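Local coordinates for uncharacterized protein ABO_0056 (Alcanivorax borkumensis, PDB 3H35) that is of unknown function but belongs to the Abi-alpha (DUF4393) family and may be linked to abortive infection, at residues I120-T125 with T161-P166. Numbering follows the deposited sequence.
Sequences IASDFT and TLRISP
Ile-120 faces Arg-163 as an antiparallel hydrogen-bonded pair, N of Ile-120 giving a 2.8 Å bond to O of Arg-163 while the Arg-163 amide answers to the Ile-120 carbonyl. The CG2 branch of Ile-120 rests 3.8 Å from CB of Ser-165, the N-cap of helix 166-175. Ala-121 forms a non-hydrogen-bonded pair with Leu-162 and puts its methyl on the other face, where both meet Phe-114 of helix 106-115. Ser-122 returns to the face of Ile-120 and Arg-163, and here a side chain binds diagonally across the strands. With chi1 at 60°, OG of Ser-122 sits between its own backbone N and carbonyl carbon. There it accepts the N-H of NE of Arg-163 at 3.0 Å, nearly straight and in the guanidinium plane. A water at the same edge accepts from NH2 of Arg-163, donates to the Asp-123 carbonyl and also bonds Ser-122 OG. That carbonyl accepts a second hydrogen bond, from OG1 of Thr-161, 2.6 Å from Asp-123 O and above the carbonyl plane. Thr-125, where the chain has turned, brings its OG1 to 2.7 Å from Thr-161 OG1, the two side chains crossing at about a right angle. Such cross-strand pairing, extended by side-chain bonds beyond its last backbone pair, joins strand 119-123, outermost within this chain, to inner strand 156-164 of a four-stranded antiparallel sheet.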
loop_
_atom_site.group_PDB
_atom_site.type_symbol
_atom_site.label_atom_id
_atom_site.label_comp_id
_atom_site.label_asym_id
_atom_site.label_seq_id
_atom_site.Cartn_x
_atom_site.Cartn_y
_atom_site.Cartn_z
ATOM N N ILE A 120 -9.231 -8.335 3.346
ATOM C CA ILE A 120 -9.953 -7.796 2.196
ATOM C C ILE A 120 -11.249 -7.189 2.675
ATOM O O ILE A 120 -11.673 -7.478 3.798
ATOM C CB ILE A 120 -10.272 -8.842 1.116
ATOM C CG1 ILE A 120 -11.028 -10.032 1.731
ATOM C CG2 ILE A 120 -8.997 -9.264 0.399
ATOM C CD1 ILE A 120 -11.518 -11.045 0.695
ATOM N N ALA A 121 -11.849 -6.341 1.819
ATOM C CA ALA A 121 -13.170 -5.777 2.034
ATOM C C ALA A 121 -14.131 -6.393 1.032
ATOM O O ALA A 121 -13.796 -6.525 -0.127
ATOM C CB ALA A 121 -13.148 -4.248 1.883
ATOM N N SER A 122 -15.310 -6.805 1.460
ATOM C CA SER A 122 -16.337 -7.240 0.517
ATOM C C SER A 122 -17.583 -6.476 0.850
ATOM O O SER A 122 -17.584 -5.579 1.724
ATOM C CB SER A 122 -16.569 -8.753 0.609
ATOM O OG SER A 122 -16.994 -9.139 1.919
ATOM N N ASP A 123 -18.662 -6.798 0.145
ATOM C CA ASP A 123 -19.897 -6.025 0.284
ATOM C C ASP A 123 -20.563 -6.161 1.627
ATOM O O ASP A 123 -20.343 -7.126 2.372
ATOM C CB ASP A 123 -20.933 -6.466 -0.753
ATOM C CG ASP A 123 -20.708 -5.840 -2.097
ATOM O OD1 ASP A 123 -19.667 -5.152 -2.294
ATOM O OD2 ASP A 123 -21.582 -6.051 -2.966
ATOM N N PHE A 124 -21.435 -5.184 1.849
ATOM C CA PHE A 124 -22.306 -5.096 2.990
ATOM C C PHE A 124 -22.834 -6.457 3.384
ATOM O O PHE A 124 -23.194 -7.231 2.518
ATOM C CB PHE A 124 -23.479 -4.188 2.566
ATOM C CG PHE A 124 -24.608 -4.159 3.522
ATOM C CD1 PHE A 124 -24.521 -3.425 4.685
ATOM C CD2 PHE A 124 -25.785 -4.827 3.237
ATOM C CE1 PHE A 124 -25.586 -3.369 5.578
ATOM C CE2 PHE A 124 -26.848 -4.786 4.105
ATOM C CZ PHE A 124 -26.748 -4.062 5.292
ATOM N N THR A 125 -22.873 -6.743 4.684
ATOM C CA THR A 125 -23.544 -7.955 5.190
ATOM C C THR A 125 -24.740 -7.568 6.040
ATOM O O THR A 125 -24.593 -6.911 7.069
ATOM C CB THR A 125 -22.573 -8.844 6.004
ATOM O OG1 THR A 125 -21.485 -9.194 5.157
ATOM C CG2 THR A 125 -23.278 -10.120 6.508
ATOM N N THR A 161 -17.641 -5.419 4.511
ATOM C CA THR A 161 -17.363 -6.517 5.397
ATOM C C THR A 161 -15.868 -6.860 5.401
ATOM O O THR A 161 -15.260 -7.027 4.342
ATOM C CB THR A 161 -18.182 -7.726 4.965
ATOM O OG1 THR A 161 -19.572 -7.343 4.882
ATOM C CG2 THR A 161 -17.989 -8.873 5.966
ATOM N N LEU A 162 -15.279 -6.943 6.589
ATOM C CA LEU A 162 -13.848 -7.206 6.742
ATOM C C LEU A 162 -13.660 -8.684 6.859
ATOM O O LEU A 162 -14.334 -9.310 7.657
ATOM C CB LEU A 162 -13.321 -6.541 8.015
ATOM C CG LEU A 162 -11.855 -6.724 8.414
ATOM C CD1 LEU A 162 -10.938 -6.028 7.366
ATOM C CD2 LEU A 162 -11.652 -6.155 9.848
ATOM N N ARG A 163 -12.722 -9.234 6.090
ATOM C CA ARG A 163 -12.329 -10.642 6.184
ATOM C C ARG A 163 -10.840 -10.816 5.974
ATOM O O ARG A 163 -10.225 -9.976 5.371
ATOM C CB ARG A 163 -12.959 -11.463 5.081
ATOM C CG ARG A 163 -14.418 -11.371 5.005
ATOM C CD ARG A 163 -14.841 -11.962 3.678
ATOM N NE ARG A 163 -16.213 -11.572 3.504
ATOM C CZ ARG A 163 -17.234 -12.170 4.090
ATOM N NH1 ARG A 163 -17.045 -13.229 4.856
ATOM N NH2 ARG A 163 -18.436 -11.693 3.893
ATOM N N ILE A 164 -10.316 -11.969 6.387
ATOM C CA ILE A 164 -8.955 -12.370 6.071
ATOM C C ILE A 164 -8.823 -12.599 4.566
ATOM O O ILE A 164 -9.753 -13.075 3.931
ATOM C CB ILE A 164 -8.533 -13.650 6.866
ATOM C CG1 ILE A 164 -7.008 -13.789 6.869
ATOM C CG2 ILE A 164 -9.158 -14.948 6.272
ATOM C CD1 ILE A 164 -6.518 -14.678 7.994
ATOM N N SER A 165 -7.689 -12.213 4.007
ATOM C CA SER A 165 -7.382 -12.437 2.586
ATOM C C SER A 165 -6.731 -13.816 2.407
ATOM O O SER A 165 -6.250 -14.402 3.369
ATOM C CB SER A 165 -6.400 -11.382 2.097
ATOM O OG SER A 165 -5.081 -11.614 2.579
ATOM N N PRO A 166 -6.681 -14.315 1.172
ATOM C CA PRO A 166 -5.917 -15.526 0.826
ATOM C C PRO A 166 -4.458 -15.461 1.275
ATOM O O PRO A 166 -3.883 -16.458 1.697
ATOM C CB PRO A 166 -5.975 -15.547 -0.700
ATOM C CG PRO A 166 -7.217 -14.845 -1.037
ATOM C CD PRO A 166 -7.349 -13.742 0.002
HETATM O O HOH W 1 -19.548 -9.793 2.279
#